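Local coordinates for JSC1_58120g3 ([Leptolyngbya] sp. JSC-1, PDB 6XHH), which probably senses far-red light as a cyanobacteriochrome, its GAF domain holding a bilin of the verdin type as chromophore, at residues Q82-F87 with A133-Q138; E45-D50 with E75-R80. All coordinates share one frame; numbering follows the deposited sequence. Where two conformers were deposited one is given.

Interaction 1 (Q82-F87 with A133-Q138); sequences QQNQPF and AIFQGQ. With M1V (mesobiliverdin IX(alpha)), chain C; EDO (1,2-ethanediol), chain F.
Phe135 and Asn84 carry most of this contact, the ring standing on strand 128-136 and the asparagine in the loop that runs into strand 87-89. Phe135 CE2 comes obliquely to Asn84 CB at 3.9 Å; with the amide plane 73° from the ring plane, the two groups do not stack. One atom further round, Phe135 CZ abuts the carbonyl O of Gln82 at 3.8 Å, an approach at the ring edge near its plane. A chi1 of -163° sets Asn84 CG beside the carbonyl carbon, and OD1 lies 3.8 Å from Ala133 CB. No direct hydrogen bond crosses; water takes that role. One water donates to Asn84 OD1 at 2.9 Å and accepts from Ala133 N, with a weak bond to Gln85 O besides, and a second lies within hydrogen-bonding distance of both Asn84 OD1 and Ala133 O. Beyond Pro86 the chain enters the sheet at Phe87, backbone-bonded to Val131, and here it reaches the bilin. The methylene CAC at the root of a propionate sits 3.6 Å above the Phe87 ring plane, over its centre, while the methyl CMC lies 3.8 Å from Phe87 CD2. With an alanine here the ring face against CAC is gone, which would probably open a gap there, leave the propionate root freer to shift and take one aromatic neighbour from the His117 ring. The loop thus joins the strand through van der Waals touches and bridging water, whereas its last residue offers the chromophore an aromatic face.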
ATOM      1  N   GLN A  82      -5.871   4.807 -10.492  1.00 14.92           N
ATOM      2  CA  GLN A  82      -6.786   5.889 -10.838  1.00 18.28           C
ATOM      3  C   GLN A  82      -8.235   5.446 -10.720  1.00 15.31           C
ATOM      4  O   GLN A  82      -9.115   6.277 -10.482  1.00 18.82           O
ATOM      5  CB  GLN A  82      -6.503   6.408 -12.248  1.00 15.82           C
ATOM      6  CG  GLN A  82      -5.169   7.152 -12.407  1.00 19.32           C
ATOM      7  CD  GLN A  82      -5.165   8.545 -11.773  1.00 16.76           C
ATOM      8  OE1 GLN A  82      -6.160   8.988 -11.182  1.00 19.96           O
ATOM      9  NE2 GLN A  82      -4.044   9.252 -11.917  1.00 17.02           N
ATOM     10  N   GLN A  83      -8.496   4.147 -10.868  1.00 14.70           N
ATOM     11  CA  GLN A  83      -9.817   3.569 -10.673  1.00 14.75           C
ATOM     12  C   GLN A  83      -9.986   2.983  -9.272  1.00 15.04           C
ATOM     13  O   GLN A  83     -10.958   2.267  -9.020  1.00 15.41           O
ATOM     14  CB  GLN A  83     -10.078   2.494 -11.732  1.00 17.81           C
ATOM     15  CG  GLN A  83     -10.348   3.052 -13.122  1.00 20.84           C
ATOM     16  CD  GLN A  83      -9.130   3.670 -13.763  1.00 21.97           C
ATOM     17  OE1 GLN A  83      -8.072   3.040 -13.862  1.00 26.53           O
ATOM     18  NE2 GLN A  83      -9.266   4.916 -14.205  1.00 32.45           N
ATOM     19  N   ASN A  84      -9.054   3.275  -8.363  1.00 13.52           N
ATOM     20  CA  ASN A  84      -9.062   2.721  -7.002  1.00 16.05           C
ATOM     21  C   ASN A  84      -9.165   1.197  -6.997  1.00 15.22           C
ATOM     22  O   ASN A  84      -9.862   0.599  -6.168  1.00 17.56           O
ATOM     23  CB  ASN A  84     -10.174   3.324  -6.147  1.00 16.04           C
ATOM     24  CG  ASN A  84      -9.944   3.075  -4.673  1.00 16.68           C
ATOM     25  OD1 ASN A  84      -8.824   2.733  -4.265  1.00 18.61           O
ATOM     26  ND2 ASN A  84     -10.993   3.218  -3.867  1.00 20.34           N
ATOM     27  N   GLN A  85      -8.443   0.560  -7.912  1.00 12.19           N
ATOM     28  CA  GLN A  85      -8.302  -0.887  -7.834  1.00 14.81           C
ATOM     29  C   GLN A  85      -7.046  -1.241  -7.035  1.00 12.32           C
ATOM     30  O   GLN A  85      -6.009  -0.578  -7.183  1.00 14.96           O
ATOM     31  CB  GLN A  85      -8.228  -1.491  -9.233  1.00 15.33           C
ATOM     32  CG  GLN A  85      -9.531  -1.342 -10.010  1.00 20.74           C
ATOM     33  CD  GLN A  85      -9.708  -2.432 -11.056  1.00 36.02           C
ATOM     34  OE1 GLN A  85      -9.477  -3.618 -10.786  1.00 35.13           O
ATOM     35  NE2 GLN A  85     -10.115  -2.037 -12.259  1.00 40.94           N
ATOM     36  N   PRO A  86      -7.104  -2.241  -6.160  1.00 14.88           N
ATOM     37  CA  PRO A  86      -5.901  -2.669  -5.440  1.00 15.25           C
ATOM     38  C   PRO A  86      -5.032  -3.565  -6.311  1.00 12.61           C
ATOM     39  O   PRO A  86      -5.455  -4.080  -7.351  1.00 13.84           O
ATOM     40  CB  PRO A  86      -6.463  -3.456  -4.254  1.00 15.36           C
ATOM     41  CG  PRO A  86      -7.697  -4.070  -4.798  1.00 12.69           C
ATOM     42  CD  PRO A  86      -8.276  -3.046  -5.778  1.00 13.41           C
ATOM     43  N   PHE A  87      -3.801  -3.762  -5.843  1.00 12.28           N
ATOM     44  CA  PHE A  87      -2.843  -4.696  -6.419  1.00 12.70           C
ATOM     45  C   PHE A  87      -2.429  -5.672  -5.325  1.00 10.71           C
ATOM     46  O   PHE A  87      -1.830  -5.266  -4.325  1.00 12.98           O
ATOM     47  CB  PHE A  87      -1.639  -3.939  -6.976  1.00 11.34           C
ATOM     48  CG  PHE A  87      -0.707  -4.783  -7.797  1.00 10.57           C
ATOM     49  CD1 PHE A  87      -1.140  -5.366  -8.970  1.00 12.89           C
ATOM     50  CD2 PHE A  87       0.602  -4.976  -7.398  1.00 12.27           C
ATOM     51  CE1 PHE A  87      -0.293  -6.137  -9.732  1.00 13.60           C
ATOM     52  CE2 PHE A  87       1.451  -5.749  -8.161  1.00 16.26           C
ATOM     53  CZ  PHE A  87       1.015  -6.324  -9.328  1.00 13.47           C
ATOM     54  N   ALA A 133      -4.607   2.523  -3.278  1.00  9.92           N
ATOM     55  CA  ALA A 133      -4.502   3.937  -3.590  1.00 12.08           C
ATOM     56  C   ALA A 133      -4.834   4.799  -2.374  1.00 12.59           C
ATOM     57  O   ALA A 133      -5.758   4.500  -1.607  1.00 10.83           O
ATOM     58  CB  ALA A 133      -5.442   4.286  -4.746  1.00 13.44           C
ATOM     59  N   ILE A 134      -4.092   5.890  -2.221  1.00 11.97           N
ATOM     60  CA  ILE A 134      -4.455   6.962  -1.294  1.00 11.73           C
ATOM     61  C   ILE A 134      -4.987   8.114  -2.126  1.00 11.88           C
ATOM     62  O   ILE A 134      -4.243   8.684  -2.934  1.00 12.80           O
ATOM     63  CB  ILE A 134      -3.255   7.425  -0.451  1.00 11.51           C
ATOM     64  CG1 ILE A 134      -2.731   6.311   0.439  1.00 11.08           C
ATOM     65  CG2 ILE A 134      -3.631   8.604   0.441  1.00 11.37           C
ATOM     66  CD1 ILE A 134      -1.368   6.647   1.059  1.00  9.95           C
ATOM     67  N   PHE A 135      -6.267   8.450  -1.935  1.00 15.56           N
ATOM     68  CA  PHE A 135      -6.916   9.552  -2.636  1.00 16.69           C
ATOM     69  C   PHE A 135      -7.071  10.756  -1.717  1.00 17.93           C
ATOM     70  O   PHE A 135      -7.545  10.625  -0.589  1.00 17.87           O
ATOM     71  CB  PHE A 135      -8.283   9.127  -3.168  1.00 13.86           C
ATOM     72  CG  PHE A 135      -8.214   8.498  -4.502  1.00 12.34           C
ATOM     73  CD1 PHE A 135      -8.205   9.274  -5.643  1.00 16.71           C
ATOM     74  CD2 PHE A 135      -8.124   7.132  -4.622  1.00 15.23           C
ATOM     75  CE1 PHE A 135      -8.124   8.688  -6.889  1.00 17.62           C
ATOM     76  CE2 PHE A 135      -8.047   6.535  -5.869  1.00 16.79           C
ATOM     77  CZ  PHE A 135      -8.039   7.313  -7.000  1.00 12.40           C
ATOM     78  N   GLN A 136      -6.686  11.920  -2.216  1.00 16.92           N
ATOM     79  CA  GLN A 136      -6.943  13.197  -1.558  1.00 18.32           C
ATOM     80  C   GLN A 136      -8.110  13.820  -2.310  1.00 17.31           C
ATOM     81  O   GLN A 136      -7.925  14.385  -3.391  1.00 16.75           O
ATOM     82  CB  GLN A 136      -5.708  14.078  -1.610  1.00 16.15           C
ATOM     83  CG  GLN A 136      -5.921  15.510  -1.147  1.00 24.69           C
ATOM     84  CD  GLN A 136      -4.801  16.420  -1.616  1.00 25.90           C
ATOM     85  OE1 GLN A 136      -3.759  15.945  -2.073  1.00 26.96           O
ATOM     86  NE2 GLN A 136      -5.011  17.726  -1.521  1.00 31.29           N
ATOM     87  N   GLY A 137      -9.306  13.719  -1.743  1.00 19.84           N
ATOM     88  CA  GLY A 137     -10.487  14.009  -2.537  1.00 21.39           C
ATOM     89  C   GLY A 137     -10.586  12.967  -3.633  1.00 25.90           C
ATOM     90  O   GLY A 137     -10.490  11.759  -3.379  1.00 22.88           O
ATOM     91  N   GLN A 138     -10.768  13.418  -4.873  1.00 27.00           N
ATOM     92  CA  GLN A 138     -10.709  12.510  -6.013  1.00 26.48           C
ATOM     93  C   GLN A 138      -9.369  12.612  -6.747  1.00 28.42           C
ATOM     94  O   GLN A 138      -9.268  12.230  -7.918  1.00 31.82           O
ATOM     95  CB  GLN A 138     -11.901  12.744  -6.957  1.00 30.47           C
ATOM     96  CG  GLN A 138     -12.220  11.546  -7.904  1.00 39.97           C
ATOM     97  CD  GLN A 138     -13.687  11.066  -7.900  1.00 37.12           C
ATOM     98  OE1 GLN A 138     -14.213  10.658  -6.868  1.00 34.44           O
ATOM     99  NE2 GLN A 138     -14.325  11.067  -9.076  1.00 26.75           N
TER
HETATM  100  OA  M1V C 801      10.271  -0.391 -11.609  1.00 14.52           O
HETATM  101  C1A M1V C 801       9.903  -0.935 -12.640  1.00 15.63           C
HETATM  102  NA  M1V C 801       8.647  -1.335 -12.871  1.00 16.23           N
HETATM  103  C2A M1V C 801      10.719  -1.223 -13.753  1.00 16.52           C
HETATM  104  CMA M1V C 801      12.195  -0.924 -13.872  1.00 18.45           C
HETATM  105  C3A M1V C 801       9.925  -1.837 -14.718  1.00 16.14           C
HETATM  106  CAA M1V C 801      10.344  -2.327 -16.052  1.00 18.55           C
HETATM  107  CBA M1V C 801       9.617  -1.609 -17.190  1.00 17.88           C
HETATM  108  C4A M1V C 801       8.565  -1.916 -14.140  1.00 14.35           C
HETATM  109  CHA M1V C 801       7.478  -2.441 -14.786  1.00 15.67           C
HETATM  110  C1B M1V C 801       6.085  -2.577 -14.353  1.00 14.86           C
HETATM  111  C2B M1V C 801       5.117  -3.220 -15.168  1.00 12.92           C
HETATM  112  CMB M1V C 801       5.374  -3.846 -16.518  1.00 15.39           C
HETATM  113  C3B M1V C 801       3.930  -3.183 -14.501  1.00 12.72           C
HETATM  114  CAB M1V C 801       2.609  -3.758 -14.979  1.00 15.82           C
HETATM  115  CBB M1V C 801       2.270  -5.033 -14.188  1.00 15.66           C
HETATM  116  CGB M1V C 801       3.226  -6.150 -14.544  1.00 14.25           C
HETATM  117  O2B M1V C 801       3.193  -6.659 -15.690  1.00 19.62           O
HETATM  118  O1B M1V C 801       4.058  -6.586 -13.716  1.00 14.32           O
HETATM  119  NB  M1V C 801       5.483  -2.157 -13.229  1.00 15.25           N
HETATM  120  C4B M1V C 801       4.177  -2.499 -13.274  1.00 12.09           C
HETATM  121  CHB M1V C 801       3.154  -2.271 -12.341  1.00 12.54           C
HETATM  122  C1C M1V C 801       3.177  -1.819 -11.013  1.00 13.14           C
HETATM  123  C2C M1V C 801       2.080  -1.960 -10.153  1.00 12.69           C
HETATM  124  CAC M1V C 801       0.735  -2.527 -10.555  1.00 14.71           C
HETATM  125  CBC M1V C 801       0.026  -1.324 -11.237  1.00 17.53           C
HETATM  126  CGC M1V C 801      -1.150  -1.677 -12.135  1.00 17.38           C
HETATM  127  O2C M1V C 801      -1.520  -2.866 -12.268  1.00 21.72           O
HETATM  128  O1C M1V C 801      -1.764  -0.783 -12.770  1.00 20.38           O
HETATM  129  C3C M1V C 801       2.446  -1.407  -8.928  1.00 13.68           C
HETATM  130  CMC M1V C 801       1.561  -1.346  -7.714  1.00 13.43           C
HETATM  131  NC  M1V C 801       4.204  -1.218 -10.320  1.00 13.22           N
HETATM  132  C4C M1V C 801       3.780  -0.961  -9.041  1.00 13.63           C
HETATM  133  CHC M1V C 801       4.660  -0.309  -8.129  1.00 15.11           C
HETATM  134  C1D M1V C 801       4.554  -0.102  -6.776  1.00 11.62           C
HETATM  135  C2D M1V C 801       4.920   1.089  -6.089  1.00 16.07           C
HETATM  136  CMD M1V C 801       5.437   2.352  -6.734  1.00 13.51           C
HETATM  137  ND  M1V C 801       4.143  -1.033  -5.832  1.00 11.55           N
HETATM  138  C4D M1V C 801       4.211  -0.458  -4.613  1.00 13.78           C
HETATM  139  OD  M1V C 801       3.908  -1.046  -3.574  1.00 14.37           O
HETATM  140  C3D M1V C 801       4.696   0.881  -4.764  1.00 14.63           C
HETATM  141  CAD M1V C 801       4.903   1.891  -3.663  1.00 14.22           C
HETATM  142  CBD M1V C 801       6.162   1.546  -2.898  1.00 16.03           C
HETATM  143  C1  EDO F 804     -13.863  11.184  -3.951  1.00 21.79           C
HETATM  144  O1  EDO F 804     -14.064   9.772  -4.028  1.00 36.31           O
HETATM  145  C2  EDO F 804     -13.653  11.561  -2.489  1.00 25.03           C
HETATM  146  O2  EDO F 804     -13.876  12.962  -2.319  1.00 29.69           O
HETATM  147  O   HOH W   1      -6.560   0.998  -4.694  1.00 13.68           O
HETATM  148  O   HOH W   2      -7.695   2.493  -1.649  1.00 13.74           O

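Interaction 2 (E45-D50 with E75-R80); sequences EDYFGD and EHQGGR. With M1V (mesobiliverdin IX(alpha)), chain C.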
ATOM      1  N   GLU A  45       4.553  14.370  -9.682  1.00 14.65           N
ATOM      2  CA  GLU A  45       3.631  14.776 -10.732  1.00 16.65           C
ATOM      3  C   GLU A  45       3.633  13.818 -11.916  1.00 16.62           C
ATOM      4  O   GLU A  45       2.652  13.781 -12.670  1.00 16.39           O
ATOM      5  CB  GLU A  45       3.974  16.193 -11.190  1.00 17.43           C
ATOM      6  CG  GLU A  45       5.448  16.433 -11.504  1.00 16.71           C
ATOM      7  CD  GLU A  45       5.877  15.811 -12.827  1.00 17.63           C
ATOM      8  OE1 GLU A  45       5.041  15.779 -13.753  1.00 15.92           O
ATOM      9  OE2 GLU A  45       7.032  15.340 -12.941  1.00 15.99           O
ATOM     10  N   ASP A  46       4.711  13.062 -12.112  1.00 13.53           N
ATOM     11  CA  ASP A  46       4.787  12.119 -13.226  1.00 16.45           C
ATOM     12  C   ASP A  46       4.477  10.688 -12.813  1.00 20.93           C
ATOM     13  O   ASP A  46       4.669   9.765 -13.616  1.00 15.18           O
ATOM     14  CB  ASP A  46       6.164  12.182 -13.901  1.00 15.74           C
ATOM     15  CG  ASP A  46       7.323  11.949 -12.932  1.00 15.17           C
ATOM     16  OD1 ASP A  46       7.076  11.688 -11.737  1.00 17.29           O
ATOM     17  OD2 ASP A  46       8.502  12.027 -13.375  1.00 17.50           O
ATOM     18  N   TYR A  47       3.990  10.489 -11.591  1.00 16.60           N
ATOM     19  CA  TYR A  47       3.625   9.191 -11.035  1.00 13.93           C
ATOM     20  C   TYR A  47       4.829   8.278 -10.855  1.00 12.41           C
ATOM     21  O   TYR A  47       4.653   7.080 -10.622  1.00 14.29           O
ATOM     22  CB  TYR A  47       2.523   8.511 -11.854  1.00 14.23           C
ATOM     23  CG  TYR A  47       1.236   9.316 -11.756  1.00 15.63           C
ATOM     24  CD1 TYR A  47       0.376   9.169 -10.674  1.00 16.48           C
ATOM     25  CD2 TYR A  47       0.914  10.266 -12.725  1.00 14.45           C
ATOM     26  CE1 TYR A  47      -0.783   9.932 -10.566  1.00 20.20           C
ATOM     27  CE2 TYR A  47      -0.247  11.022 -12.628  1.00 17.87           C
ATOM     28  CZ  TYR A  47      -1.090  10.852 -11.554  1.00 21.79           C
ATOM     29  OH  TYR A  47      -2.246  11.616 -11.465  1.00 23.30           O
ATOM     30  N   PHE A  48       6.048   8.808 -10.953  1.00 17.13           N
ATOM     31  CA  PHE A  48       7.118   8.312 -10.104  1.00 12.14           C
ATOM     32  C   PHE A  48       6.788   8.704  -8.661  1.00 10.44           C
ATOM     33  O   PHE A  48       5.754   9.315  -8.385  1.00 14.84           O
ATOM     34  CB  PHE A  48       8.464   8.886 -10.543  1.00 14.05           C
ATOM     35  CG  PHE A  48       8.916   8.417 -11.900  1.00 13.77           C
ATOM     36  CD1 PHE A  48       8.402   7.264 -12.480  1.00 15.80           C
ATOM     37  CD2 PHE A  48       9.889   9.134 -12.589  1.00 15.63           C
ATOM     38  CE1 PHE A  48       8.863   6.831 -13.718  1.00 14.95           C
ATOM     39  CE2 PHE A  48      10.344   8.713 -13.827  1.00 17.32           C
ATOM     40  CZ  PHE A  48       9.830   7.569 -14.400  1.00 14.86           C
ATOM     41  N   GLY A  49       7.642   8.356  -7.710  1.00 13.93           N
ATOM     42  CA  GLY A  49       7.258   8.632  -6.336  1.00 13.07           C
ATOM     43  C   GLY A  49       8.340   8.260  -5.347  1.00 13.20           C
ATOM     44  O   GLY A  49       9.372   7.679  -5.698  1.00 12.83           O
ATOM     45  N   ASP A  50       8.081   8.612  -4.088  1.00 13.59           N
ATOM     46  CA  ASP A  50       9.059   8.500  -3.015  1.00 12.05           C
ATOM     47  C   ASP A  50       8.417   7.939  -1.753  1.00 12.63           C
ATOM     48  O   ASP A  50       7.247   8.201  -1.465  1.00 13.64           O
ATOM     49  CB  ASP A  50       9.686   9.868  -2.713  1.00 15.51           C
ATOM     50  CG  ASP A  50      10.270  10.513  -3.954  1.00 19.34           C
ATOM     51  OD1 ASP A  50      11.442  10.216  -4.256  1.00 20.37           O
ATOM     52  OD2 ASP A  50       9.549  11.274  -4.642  1.00 19.96           O
ATOM     53  N   GLU A  75       3.855   5.748 -17.477  1.00 16.39           N
ATOM     54  CA  GLU A  75       3.246   5.740 -18.800  1.00 14.45           C
ATOM     55  C   GLU A  75       1.732   5.664 -18.717  1.00 22.22           C
ATOM     56  O   GLU A  75       1.041   6.192 -19.595  1.00 24.67           O
ATOM     57  CB  GLU A  75       3.792   4.589 -19.641  1.00 23.42           C
ATOM     58  CG  GLU A  75       3.444   4.715 -21.129  1.00 27.88           C
ATOM     59  CD  GLU A  75       4.297   5.746 -21.864  1.00 35.85           C
ATOM     60  OE1 GLU A  75       5.081   6.466 -21.210  1.00 39.89           O
ATOM     61  OE2 GLU A  75       4.184   5.837 -23.105  1.00 43.76           O
ATOM     62  N   HIS A  76       1.197   5.033 -17.672  1.00 17.51           N
ATOM     63  CA  HIS A  76      -0.244   4.906 -17.509  1.00 14.32           C
ATOM     64  C   HIS A  76      -0.798   5.858 -16.447  1.00 16.67           C
ATOM     65  O   HIS A  76      -1.920   5.659 -15.974  1.00 20.13           O
ATOM     66  CB  HIS A  76      -0.620   3.455 -17.198  1.00 13.03           C
ATOM     67  CG  HIS A  76      -0.176   2.490 -18.256  1.00 18.56           C
ATOM     68  ND1 HIS A  76      -0.956   2.185 -19.351  1.00 33.54           N
ATOM     69  CD2 HIS A  76       0.977   1.797 -18.412  1.00 18.69           C
ATOM     70  CE1 HIS A  76      -0.312   1.327 -20.122  1.00 31.59           C
ATOM     71  NE2 HIS A  76       0.864   1.079 -19.578  1.00 23.86           N
ATOM     72  N   GLN A  77      -0.016   6.877 -16.066  1.00 18.27           N
ATOM     73  CA  GLN A  77      -0.450   7.954 -15.170  0.52 18.46           C
ATOM     74  C   GLN A  77      -1.138   7.405 -13.919  1.00 19.16           C
ATOM     75  O   GLN A  77      -2.218   7.850 -13.518  1.00 20.72           O
ATOM     76  CB  GLN A  77      -1.350   8.944 -15.914  0.52 20.52           C
ATOM     77  CG  GLN A  77      -0.645   9.655 -17.074  0.52 23.44           C
ATOM     78  CD  GLN A  77       0.329  10.730 -16.615  0.52 23.95           C
ATOM     79  OE1 GLN A  77      -0.040  11.895 -16.464  0.52 29.02           O
ATOM     80  NE2 GLN A  77       1.580  10.345 -16.399  0.52 19.20           N
ATOM     81  N   GLY A  78      -0.489   6.428 -13.292  1.00 15.96           N
ATOM     82  CA  GLY A  78      -0.988   5.834 -12.063  1.00 15.96           C
ATOM     83  C   GLY A  78      -1.600   4.461 -12.221  1.00 17.31           C
ATOM     84  O   GLY A  78      -1.889   3.809 -11.204  1.00 17.73           O
ATOM     85  N   GLY A  79      -1.825   4.009 -13.451  1.00 18.70           N
ATOM     86  CA  GLY A  79      -2.318   2.661 -13.672  1.00 17.76           C
ATOM     87  C   GLY A  79      -3.687   2.443 -13.071  1.00 17.97           C
ATOM     88  O   GLY A  79      -4.549   3.330 -13.079  1.00 15.91           O
ATOM     89  N   ARG A  80      -3.886   1.237 -12.528  1.00 14.70           N
ATOM     90  CA  ARG A  80      -5.182   0.859 -11.986  1.00 12.11           C
ATOM     91  C   ARG A  80      -5.582   1.699 -10.784  1.00 14.10           C
ATOM     92  O   ARG A  80      -6.767   1.711 -10.423  1.00 13.01           O
ATOM     93  CB  ARG A  80      -5.166  -0.615 -11.580  1.00 12.71           C
ATOM     94  CG  ARG A  80      -4.231  -0.899 -10.393  1.00 13.65           C
ATOM     95  CD  ARG A  80      -4.343  -2.340  -9.893  1.00 21.27           C
ATOM     96  NE  ARG A  80      -3.920  -3.318 -10.900  1.00 18.81           N
ATOM     97  CZ  ARG A  80      -4.267  -4.606 -10.875  1.00 19.88           C
ATOM     98  NH1 ARG A  80      -5.033  -5.079  -9.900  1.00 23.90           N
ATOM     99  NH2 ARG A  80      -3.864  -5.417 -11.831  1.00 21.42           N
TER
HETATM  100  OA  M1V C 801      10.271  -0.391 -11.609  1.00 14.52           O
HETATM  101  C1A M1V C 801       9.903  -0.935 -12.640  1.00 15.63           C
HETATM  102  NA  M1V C 801       8.647  -1.335 -12.871  1.00 16.23           N
HETATM  103  C2A M1V C 801      10.719  -1.223 -13.753  1.00 16.52           C
HETATM  104  CMA M1V C 801      12.195  -0.924 -13.872  1.00 18.45           C
HETATM  105  C3A M1V C 801       9.925  -1.837 -14.718  1.00 16.14           C
HETATM  106  CAA M1V C 801      10.344  -2.327 -16.052  1.00 18.55           C
HETATM  107  CBA M1V C 801       9.617  -1.609 -17.190  1.00 17.88           C
HETATM  108  C4A M1V C 801       8.565  -1.916 -14.140  1.00 14.35           C
HETATM  109  CHA M1V C 801       7.478  -2.441 -14.786  1.00 15.67           C
HETATM  110  C1B M1V C 801       6.085  -2.577 -14.353  1.00 14.86           C
HETATM  111  C2B M1V C 801       5.117  -3.220 -15.168  1.00 12.92           C
HETATM  112  CMB M1V C 801       5.374  -3.846 -16.518  1.00 15.39           C
HETATM  113  C3B M1V C 801       3.930  -3.183 -14.501  1.00 12.72           C
HETATM  114  CAB M1V C 801       2.609  -3.758 -14.979  1.00 15.82           C
HETATM  115  CBB M1V C 801       2.270  -5.033 -14.188  1.00 15.66           C
HETATM  116  CGB M1V C 801       3.226  -6.150 -14.544  1.00 14.25           C
HETATM  117  O2B M1V C 801       3.193  -6.659 -15.690  1.00 19.62           O
HETATM  118  O1B M1V C 801       4.058  -6.586 -13.716  1.00 14.32           O
HETATM  119  NB  M1V C 801       5.483  -2.157 -13.229  1.00 15.25           N
HETATM  120  C4B M1V C 801       4.177  -2.499 -13.274  1.00 12.09           C
HETATM  121  CHB M1V C 801       3.154  -2.271 -12.341  1.00 12.54           C
HETATM  122  C1C M1V C 801       3.177  -1.819 -11.013  1.00 13.14           C
HETATM  123  C2C M1V C 801       2.080  -1.960 -10.153  1.00 12.69           C
HETATM  124  CAC M1V C 801       0.735  -2.527 -10.555  1.00 14.71           C
HETATM  125  CBC M1V C 801       0.026  -1.324 -11.237  1.00 17.53           C
HETATM  126  CGC M1V C 801      -1.150  -1.677 -12.135  1.00 17.38           C
HETATM  127  O2C M1V C 801      -1.520  -2.866 -12.268  1.00 21.72           O
HETATM  128  O1C M1V C 801      -1.764  -0.783 -12.770  1.00 20.38           O
HETATM  129  C3C M1V C 801       2.446  -1.407  -8.928  1.00 13.68           C
HETATM  130  CMC M1V C 801       1.561  -1.346  -7.714  1.00 13.43           C
HETATM  131  NC  M1V C 801       4.204  -1.218 -10.320  1.00 13.22           N
HETATM  132  C4C M1V C 801       3.780  -0.961  -9.041  1.00 13.63           C
HETATM  133  CHC M1V C 801       4.660  -0.309  -8.129  1.00 15.11           C
HETATM  134  C1D M1V C 801       4.554  -0.102  -6.776  1.00 11.62           C
HETATM  135  C2D M1V C 801       4.920   1.089  -6.089  1.00 16.07           C
HETATM  136  CMD M1V C 801       5.437   2.352  -6.734  1.00 13.51           C
HETATM  137  ND  M1V C 801       4.143  -1.033  -5.832  1.00 11.55           N
HETATM  138  C4D M1V C 801       4.211  -0.458  -4.613  1.00 13.78           C
HETATM  139  OD  M1V C 801       3.908  -1.046  -3.574  1.00 14.37           O
HETATM  140  C3D M1V C 801       4.696   0.881  -4.764  1.00 14.63           C
HETATM  141  CAD M1V C 801       4.903   1.891  -3.663  1.00 14.22           C
HETATM  142  CBD M1V C 801       6.162   1.546  -2.898  1.00 16.03           C
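Tyr47 lays one face of its ring on the Gln77-Gly78 peptide. Gln77 O sits 3.7 Å above the ring plane, over its centre, and Gly78 N is equally high but offset toward the rim. In the modelled conformer, one of two, the Gln77 side chain also folds against this ring, its NE2 tied to Asn74 O. A CB on Gly78 would lie tight against Tyr47 CD1 and be jammed against the preceding carbonyl, which suits a glycine. Behind the peptide, a Schellman motif ends helix 71-75, Gln77 taking the positive-phi position, and a type I' turn from His76 to Gly79 is closed by Gly79 N to His76 O. In the partner segment, an Asx turn from Asp46 OD1 to Phe48 N shapes the Tyr47 loop. The turn delivers Arg80 to the bilin: its backbone N donates to propionate O1C at 2.9 Å, nearly straight at 169°. Arg80 CG lies between the backbone N and the carbonyl carbon (chi1 67°), and a bend at chi3 brings NE to O2C at 2.8 Å, less straight at 144°; NH2 is salt-bridged to Glu96. One residue thus grips both propionate oxygens, which probably favours the ionised carboxylate, whereas Tyr47 meets the turn mainly by one ring face, without a hydrogen bond across.

In the fold
Both interactions lie partly buried at the margin of the GAF fold and bear on the loop between helix 71-75 and strand 87-89, interaction 2 at its start and interaction 1 at its end. A strand of the main sheet, 128-136, and the loop before another, 49-56, hold it. Interaction 1 includes the buried Ala133, whereas interaction 2 pairs buried Gly78 with exposed Gln77. Gln82 NE2 to Gln77 O and Arg80 NH1 to Pro86 O, each 2.8 Å, couple the two. Their chemistry diverges: water mediates the polar part of interaction 1, whereas a ring rests on a peptide in interaction 2. At the bilin, Phe87 supplies apolar cover and Arg80 charge, for the same propionate.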